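Local coordinates for protein aminoglycoside N(3)-acetyltransferase III (Serratia marcescens, PDB 7LAO) that acetylates the 3-amino group of 2-deoxystreptamine antibiotics such as gentamicin, kanamycin and tobramycin with acetyl-CoA, conferring resistance to them, at residues 11-16 with 44-49; 118-123 with 140-145; 156-161 with 166-171. All blocks are in the same frame, centred on the assembly; numbering follows the deposited sequence.

Interaction 1: 11-16 with 44-49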
loop_
_atom_site.group_PDB
_atom_site.type_symbol
_atom_site.label_atom_id
_atom_site.label_comp_id
_atom_site.label_asym_id
_atom_site.label_seq_id
_atom_site.Cartn_x
_atom_site.Cartn_y
_atom_site.Cartn_z
ATOM N N ALA A 11 -11.784 7.059 18.911
ATOM C CA ALA A 11 -11.039 7.753 19.955
ATOM C C ALA A 11 -9.561 7.382 19.933
ATOM O O ALA A 11 -8.704 8.271 19.997
ATOM C CB ALA A 11 -11.637 7.461 21.323
ATOM N N ASP A 12 -9.238 6.088 19.778
ATOM C CA ASP A 12 -7.820 5.695 19.701
ATOM C C ASP A 12 -7.111 6.344 18.496
ATOM O O ASP A 12 -5.966 6.801 18.601
ATOM C CB ASP A 12 -7.689 4.167 19.615
ATOM C CG ASP A 12 -8.258 3.425 20.860
ATOM O OD1 ASP A 12 -8.393 4.070 21.929
ATOM O OD2 ASP A 12 -8.527 2.200 20.748
ATOM N N LEU A 13 -7.763 6.355 17.325
ATOM C CA LEU A 13 -7.211 7.007 16.146
ATOM C C LEU A 13 -6.924 8.480 16.406
ATOM O O LEU A 13 -5.855 9.003 16.048
ATOM C CB LEU A 13 -8.216 6.854 14.996
ATOM C CG LEU A 13 -8.319 5.405 14.526
ATOM C CD1 LEU A 13 -9.531 5.299 13.504
ATOM C CD2 LEU A 13 -6.996 4.912 13.905
ATOM N N HIS A 14 -7.890 9.182 16.989
ATOM C CA HIS A 14 -7.665 10.588 17.308
ATOM C C HIS A 14 -6.494 10.753 18.262
ATOM O O HIS A 14 -5.644 11.627 18.073
ATOM C CB HIS A 14 -8.931 11.176 17.915
ATOM C CG HIS A 14 -8.894 12.657 18.041
ATOM N ND1 HIS A 14 -8.434 13.299 19.170
ATOM C CD2 HIS A 14 -9.206 13.631 17.149
ATOM C CE1 HIS A 14 -8.501 14.608 18.986
ATOM N NE2 HIS A 14 -8.966 14.836 17.767
ATOM N N GLY A 15 -6.413 9.896 19.280
ATOM C CA GLY A 15 -5.316 9.991 20.210
ATOM C C GLY A 15 -3.988 9.708 19.549
ATOM O O GLY A 15 -2.949 10.155 20.028
ATOM N N LEU A 16 -3.998 8.965 18.448
ATOM C CA LEU A 16 -2.746 8.672 17.755
ATOM C C LEU A 16 -2.340 9.802 16.830
ATOM O O LEU A 16 -1.199 9.839 16.325
ATOM C CB LEU A 16 -2.885 7.353 16.992
ATOM C CG LEU A 16 -1.690 6.730 16.309
ATOM C CD1 LEU A 16 -0.597 6.268 17.334
ATOM C CD2 LEU A 16 -2.166 5.608 15.423
ATOM N N VAL A 44 -13.486 0.264 9.275
ATOM C CA VAL A 44 -13.593 1.285 8.209
ATOM C C VAL A 44 -14.443 2.476 8.676
ATOM O O VAL A 44 -14.049 3.652 8.527
ATOM C CB VAL A 44 -14.143 0.648 6.917
ATOM C CG1 VAL A 44 -14.458 1.744 5.816
ATOM C CG2 VAL A 44 -13.127 -0.391 6.367
ATOM N N SER A 45 -15.582 2.186 9.309
ATOM C CA SER A 45 -16.452 3.209 9.887
ATOM C C SER A 45 -15.706 4.086 10.882
ATOM O O SER A 45 -15.889 5.298 10.903
ATOM C CB SER A 45 -17.629 2.530 10.583
ATOM O OG SER A 45 -18.264 1.681 9.651
ATOM N N ALA A 46 -14.890 3.489 11.739
ATOM C CA ALA A 46 -14.141 4.299 12.697
ATOM C C ALA A 46 -13.135 5.195 11.993
ATOM O O ALA A 46 -12.917 6.351 12.401
ATOM C CB ALA A 46 -13.394 3.395 13.676
ATOM N N LEU A 47 -12.415 4.635 11.032
ATOM C CA LEU A 47 -11.465 5.463 10.281
ATOM C C LEU A 47 -12.180 6.620 9.580
ATOM O O LEU A 47 -11.651 7.745 9.485
ATOM C CB LEU A 47 -10.716 4.599 9.273
ATOM C CG LEU A 47 -9.670 3.653 9.846
ATOM C CD1 LEU A 47 -9.456 2.473 8.873
ATOM C CD2 LEU A 47 -8.332 4.425 10.073
ATOM N N ARG A 48 -13.355 6.357 9.016
ATOM C CA ARG A 48 -14.102 7.426 8.358
ATOM C C ARG A 48 -14.557 8.458 9.369
ATOM O O ARG A 48 -14.417 9.669 9.138
ATOM C CB ARG A 48 -15.328 6.873 7.599
ATOM C CG ARG A 48 -16.305 7.987 7.222
ATOM C CD ARG A 48 -15.622 8.961 6.264
ATOM N NE ARG A 48 -14.950 8.207 5.208
ATOM C CZ ARG A 48 -14.129 8.743 4.304
ATOM N NH1 ARG A 48 -13.901 10.057 4.305
ATOM N NH2 ARG A 48 -13.518 7.945 3.439
ATOM N N ALA A 49 -15.041 7.994 10.536
ATOM C CA ALA A 49 -15.362 8.926 11.608
ATOM C C ALA A 49 -14.135 9.771 11.950
ATOM O O ALA A 49 -14.244 10.982 12.186
ATOM C CB ALA A 49 -15.861 8.170 12.858
#

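Interaction 2: 118-123 with 140-145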
loop_
_atom_site.group_PDB
_atom_site.type_symbol
_atom_site.label_atom_id
_atom_site.label_comp_id
_atom_site.label_asym_id
_atom_site.label_seq_id
_atom_site.Cartn_x
_atom_site.Cartn_y
_atom_site.Cartn_z
ATOM N N PRO A 118 -3.450 -4.113 -11.969
ATOM C CA PRO A 118 -3.945 -5.270 -11.200
ATOM C C PRO A 118 -2.987 -5.711 -10.107
ATOM O O PRO A 118 -3.419 -5.962 -8.972
ATOM C CB PRO A 118 -4.143 -6.349 -12.266
ATOM C CG PRO A 118 -4.066 -5.623 -13.602
ATOM C CD PRO A 118 -3.155 -4.461 -13.365
ATOM N N ASP A 119 -1.690 -5.789 -10.397
ATOM C CA ASP A 119 -0.792 -6.273 -9.355
ATOM C C ASP A 119 -0.570 -5.236 -8.253
ATOM O O ASP A 119 -0.395 -5.609 -7.087
ATOM C CB ASP A 119 0.532 -6.719 -9.966
ATOM C CG ASP A 119 1.437 -7.372 -8.952
ATOM O OD1 ASP A 119 1.262 -8.567 -8.640
ATOM O OD2 ASP A 119 2.299 -6.645 -8.442
ATOM N N ALA A 120 -0.601 -3.943 -8.574
ATOM C CA ALA A 120 -0.325 -2.904 -7.585
ATOM C C ALA A 120 -1.584 -2.149 -7.193
ATOM O O ALA A 120 -1.505 -1.074 -6.612
ATOM C CB ALA A 120 0.730 -1.940 -8.113
ATOM N N SER A 121 -2.749 -2.708 -7.495
ATOM C CA SER A 121 -4.015 -2.005 -7.340
ATOM C C SER A 121 -4.178 -1.333 -5.980
ATOM O O SER A 121 -3.877 -1.911 -4.920
ATOM C CB SER A 121 -5.139 -3.012 -7.570
ATOM O OG SER A 121 -6.391 -2.401 -7.403
ATOM N N MET A 122 -4.690 -0.111 -6.007
ATOM C CA MET A 122 -4.916 0.676 -4.803
ATOM C C MET A 122 -6.401 0.973 -4.667
ATOM O O MET A 122 -7.093 1.113 -5.664
ATOM C CB MET A 122 -4.163 2.014 -4.855
ATOM C CG MET A 122 -2.695 1.861 -5.090
ATOM S SD MET A 122 -1.800 1.514 -3.544
ATOM C CE MET A 122 -0.191 1.252 -4.270
ATOM N N VAL A 123 -6.884 1.080 -3.425
ATOM C CA VAL A 123 -8.266 1.458 -3.162
ATOM C C VAL A 123 -8.182 2.788 -2.434
ATOM O O VAL A 123 -7.281 2.987 -1.598
ATOM C CB VAL A 123 -9.041 0.389 -2.340
ATOM C CG1 VAL A 123 -8.283 0.045 -0.987
ATOM C CG2 VAL A 123 -10.422 0.869 -2.000
ATOM N N GLN A 140 4.506 1.777 -13.725
ATOM C CA GLN A 140 4.373 2.855 -12.761
ATOM C C GLN A 140 3.654 2.318 -11.545
ATOM O O GLN A 140 2.663 2.872 -11.067
ATOM C CB GLN A 140 3.656 4.062 -13.372
ATOM C CG GLN A 140 4.343 4.593 -14.624
ATOM C CD GLN A 140 3.807 5.934 -15.095
ATOM O OE1 GLN A 140 2.589 6.148 -15.177
ATOM N NE2 GLN A 140 4.731 6.858 -15.397
ATOM N N ALA A 141 4.147 1.184 -11.042
ATOM C CA ALA A 141 3.461 0.499 -9.954
ATOM C C ALA A 141 3.466 1.331 -8.672
ATOM O O ALA A 141 2.405 1.622 -8.096
ATOM C CB ALA A 141 4.110 -0.867 -9.708
ATOM N N LEU A 142 4.655 1.705 -8.194
ATOM C CA LEU A 142 4.773 2.356 -6.905
ATOM C C LEU A 142 5.655 3.593 -6.957
ATOM O O LEU A 142 5.885 4.205 -5.913
ATOM C CB LEU A 142 5.360 1.367 -5.860
ATOM C CG LEU A 142 4.559 0.045 -5.730
ATOM C CD1 LEU A 142 5.310 -1.059 -4.924
ATOM C CD2 LEU A 142 3.147 0.314 -5.104
ATOM N N GLY A 143 6.202 3.942 -8.119
ATOM C CA GLY A 143 7.156 5.032 -8.193
ATOM C C GLY A 143 6.592 6.305 -8.808
ATOM O O GLY A 143 5.472 6.705 -8.470
ATOM N N GLU A 144 7.324 6.936 -9.729
ATOM C CA GLU A 144 6.835 8.147 -10.356
ATOM C C GLU A 144 5.603 7.837 -11.207
ATOM O O GLU A 144 5.548 6.825 -11.907
ATOM C CB GLU A 144 7.928 8.787 -11.239
ATOM C CG GLU A 144 9.196 9.136 -10.442
ATOM C CD GLU A 144 10.263 9.894 -11.270
ATOM O OE1 GLU A 144 11.401 10.053 -10.747
ATOM O OE2 GLU A 144 9.968 10.322 -12.423
ATOM N N GLY A 145 4.596 8.693 -11.106
ATOM C CA GLY A 145 3.346 8.483 -11.815
ATOM C C GLY A 145 2.350 7.596 -11.114
ATOM O O GLY A 145 1.190 7.508 -11.561
#

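Interaction 3: 156-161 with 166-171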
loop_
_atom_site.group_PDB
_atom_site.type_symbol
_atom_site.label_atom_id
_atom_site.label_comp_id
_atom_site.label_asym_id
_atom_site.label_seq_id
_atom_site.Cartn_x
_atom_site.Cartn_y
_atom_site.Cartn_z
ATOM N N GLY A 156 -0.083 12.845 2.515
ATOM C CA GLY A 156 -0.677 11.705 3.184
ATOM C C GLY A 156 0.084 11.294 4.447
ATOM O O GLY A 156 1.237 11.663 4.688
ATOM N N LYS A 157 -0.608 10.556 5.307
ATOM C CA LYS A 157 -0.010 9.955 6.505
ATOM C C LYS A 157 -0.162 8.442 6.412
ATOM O O LYS A 157 -1.130 7.932 5.827
ATOM C CB LYS A 157 -0.665 10.456 7.773
ATOM C CG LYS A 157 -0.528 11.953 7.997
ATOM C CD LYS A 157 -1.219 12.326 9.263
ATOM C CE LYS A 157 -1.208 13.799 9.573
ATOM N NZ LYS A 157 -2.071 13.938 10.818
ATOM N N VAL A 158 0.831 7.716 6.910
ATOM C CA VAL A 158 0.791 6.264 6.863
ATOM C C VAL A 158 0.384 5.774 8.249
ATOM O O VAL A 158 1.014 6.117 9.271
ATOM C CB VAL A 158 2.133 5.661 6.444
ATOM C CG1 VAL A 158 2.061 4.133 6.482
ATOM C CG2 VAL A 158 2.542 6.212 4.989
ATOM N N LEU A 159 -0.659 4.963 8.275
ATOM C CA LEU A 159 -1.175 4.389 9.523
ATOM C C LEU A 159 -0.901 2.894 9.539
ATOM O O LEU A 159 -1.402 2.179 8.668
ATOM C CB LEU A 159 -2.676 4.676 9.612
ATOM C CG LEU A 159 -3.352 3.937 10.760
ATOM C CD1 LEU A 159 -2.805 4.405 12.078
ATOM C CD2 LEU A 159 -4.831 4.155 10.691
ATOM N N LEU A 160 -0.110 2.410 10.520
ATOM C CA LEU A 160 0.065 0.978 10.728
ATOM C C LEU A 160 -0.782 0.599 11.937
ATOM O O LEU A 160 -0.578 1.142 13.026
ATOM C CB LEU A 160 1.543 0.601 10.962
ATOM C CG LEU A 160 2.611 1.079 9.949
ATOM C CD1 LEU A 160 3.989 0.469 10.249
ATOM C CD2 LEU A 160 2.184 0.807 8.472
ATOM N N LEU A 161 -1.745 -0.308 11.739
ATOM C CA LEU A 161 -2.607 -0.804 12.826
ATOM C C LEU A 161 -2.200 -2.238 13.101
ATOM O O LEU A 161 -2.791 -3.162 12.542
ATOM C CB LEU A 161 -4.085 -0.758 12.473
ATOM C CG LEU A 161 -4.684 0.622 12.213
ATOM C CD1 LEU A 161 -6.181 0.498 11.829
ATOM C CD2 LEU A 161 -4.481 1.569 13.415
ATOM N N ASP A 166 7.905 -3.300 8.022
ATOM C CA ASP A 166 8.140 -3.635 6.622
ATOM C C ASP A 166 6.901 -3.452 5.743
ATOM O O ASP A 166 7.017 -3.578 4.515
ATOM C CB ASP A 166 8.693 -5.066 6.463
ATOM C CG ASP A 166 7.727 -6.153 6.936
ATOM O OD1 ASP A 166 6.593 -5.838 7.339
ATOM O OD2 ASP A 166 8.114 -7.344 6.912
ATOM N N SER A 167 5.727 -3.160 6.298
ATOM C CA SER A 167 4.558 -2.968 5.453
ATOM C C SER A 167 4.356 -1.501 5.038
ATOM O O SER A 167 3.291 -1.169 4.496
ATOM C CB SER A 167 3.302 -3.520 6.152
ATOM O OG SER A 167 2.916 -2.745 7.273
ATOM N N VAL A 168 5.356 -0.617 5.264
ATOM C CA VAL A 168 5.226 0.811 4.906
ATOM C C VAL A 168 5.423 1.024 3.400
ATOM O O VAL A 168 6.508 1.403 2.921
ATOM C CB VAL A 168 6.186 1.695 5.740
ATOM C CG1 VAL A 168 6.001 3.172 5.379
ATOM C CG2 VAL A 168 5.891 1.553 7.210
ATOM N N THR A 169 4.341 0.831 2.644
ATOM C CA THR A 169 4.447 0.757 1.190
ATOM C C THR A 169 4.968 2.046 0.572
ATOM O O THR A 169 5.653 2.020 -0.464
ATOM C CB THR A 169 3.069 0.420 0.607
ATOM O OG1 THR A 169 2.626 -0.815 1.187
ATOM C CG2 THR A 169 3.119 0.301 -0.914
ATOM N N VAL A 170 4.681 3.189 1.181
ATOM C CA VAL A 170 5.169 4.430 0.577
ATOM C C VAL A 170 6.694 4.481 0.468
ATOM O O VAL A 170 7.229 5.266 -0.337
ATOM C CB VAL A 170 4.598 5.621 1.382
ATOM C CG1 VAL A 170 5.386 5.882 2.727
ATOM C CG2 VAL A 170 4.567 6.863 0.541
ATOM N N LEU A 171 7.428 3.671 1.255
ATOM C CA LEU A 171 8.877 3.706 1.114
ATOM C C LEU A 171 9.331 3.043 -0.183
ATOM O O LEU A 171 10.477 3.234 -0.586
ATOM C CB LEU A 171 9.581 3.071 2.336
ATOM C CG LEU A 171 9.681 4.069 3.497
ATOM C CD1 LEU A 171 10.112 3.386 4.847
ATOM C CD2 LEU A 171 10.638 5.230 3.186
#

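Interaction 1: 11-16 with 44-49
L13 of helix 6-16 reaches across to helix 40-51 and sets its branched end on A46 and L47. The two chains come closest at L13 and L47, whose CA atoms are 7.4 Å apart; no backbone atoms meet each other, and the side chain of L13 meets both side chains and one backbone carbonyl. That side chain starts out toward the partner helix, yet its CB still lies short of any contact with 44-49. CG follows, set beside the backbone N and anti to the carbonyl carbon (chi1 -69°), and it too stops just short. The branches do the touching. CD1 extends the chain (chi2 171°) and meets two residues of the opposing helix. L13 CD1 sits 3.7 Å from the backbone A46 O. It lies equally close, 3.7 Å, to L47 CD2. The methyl A46 CB is a little farther from L13 CD1, at 4.3 Å. CD2 of L13 takes the other branch and brushes L47 CD2 at 4.1 Å. L47 CD2 thus faces the fork of L13, nearer to CD1 than to CD2, while L47 CG lies 4.0 Å from L13 CD1. The two leucine side chains cross at about a right angle.

Around this patch, both leucines also rest on L159 of strand 157-161, and L13 touches V243 of strand 239-243. A46 packs its side chain on I9, one turn before L13 in helix 6-16.

No hydrogen bond or charge pairing joins 11-16 to 44-49; the polar link beside them is a weak hydrogen bond from T10 OG1 to A46 O. Between the two segments the contact is a small, buried, largely apolar junction, 112 Å² in all, whose three touching residues pack by shape, dispersion and exclusion of water.

Interaction 2: 118-123 with 140-145
Two irregular backbones run past each other here, the turn leading into strand 122-125 and the loop 140-145; they come nearest at A120 and A141, whose CA atoms are 5.6 Å apart, and no hydrogen bond spans them. With only methyls there, the side chains meet directly. A120 aims its methyl at the loop, and A120 CB meets A141 CB at 3.9 Å; the same methyl lies 3.9 Å from A141 O. The carbonyl is not left to the methyl alone, since A141 O accepts a hydrogen bond from H136 NE2, while A141 N donates to D206 OD2.

The second point of touch, between M122 and L142, lies two residues on from A120 and one on from A141. M122 sends its CG beside the backbone N (chi1 -55°) and then bends at the next bond (chi2 -83°), which swings the thioether across the gap. The terminal methyl makes the contact: M122 CE reaches L142 CD2 at 3.6 Å. The two side chains meet at about a right angle, with one leucine branch taking the methionine tip. L142 CD2 also approaches A120 CB, more loosely at 4.5 Å, so this one methyl joins the two halves of the patch.

The A120 side chain is about 3 Å from a bound HEPES molecule, probably carried over from crystallisation, and D119 OD2 is hydrogen-bonded to its O8 atom. This is apolar packing of a loop on the start of a sheet strand, beside a spot that may be a pocket.

In the fold, M122 packs on M58 and Y60 of the antiparallel neighbour 56-60, and L142 leans on Y60 as well, while V123 turns its side chain to helix 102-108. Residues 140-145 belong to the long connection between helix 129-133 and helix 147-153.

Interaction 3: 156-161 with 166-171
A strand-loop-helix unit of the central mixed sheet folds back on itself here: the chain leaves strand 157-161 through a short loop and returns as 166-171, at the entry to helix 170-177, to cover the strand it has just left. V158 and L160, two residues apart on the strand, both face the returning chain.

V158 splits its work between its branches. CG2, placed beside the backbone N, makes the tighter touch, with V158 CG2 3.6 Å from V170 CG1; the other branch gives a looser one, V158 CG1 lying 4.2 Å from V168 CG1. The fork of L160 takes the other valine branch, V168 CG2. L160 CD1 comes within 3.7 Å of V168 CG2, and L160 CD2 stands 4.0 Å from the same methyl, the side chains crossing at about a right angle.

V168 is the centre of an inverse gamma turn (phi -78°, psi 84°), a sharp bend that puts V168 and V170 side by side over the strand. Its carbonyl then accepts the hydrogen bond from L171 N, 3.0 Å from V168 O.

V158 and V170 also share F151 of helix 147-153 as a neighbour, and V168 packs on V225 of helix 224-233, so the valines are enclosed from several directions. Such burial of beta-branched and leucine side chains between one face of a sheet strand and the segment leading into the next helix is typical of alpha/beta folds.

In the fold
Interaction 3 touches both of the others: interaction 1 through strand 157-161, interaction 2 through T169. The alternating side chains of the strand serve both faces: V158 and L160 belong to interaction 3, whereas L159 turns to interaction 1, where L159 CD2 is 3.6 Å from L47 CD2 and L159 CD1 is 3.6 Å from L16 CD2. The centres of interactions 1 and 3 are 16 Å apart. Interactions 2 and 3, with centres 15 Å apart, brush each other through L142 CD2 and T169 CG2 at 4.2 Å, and both reach the seven-stranded sheet. Interactions 1 and 2 do not touch, their centres being 26 Å apart. Of the three, interaction 2 borders the bound HEPES, which may mark a pocket.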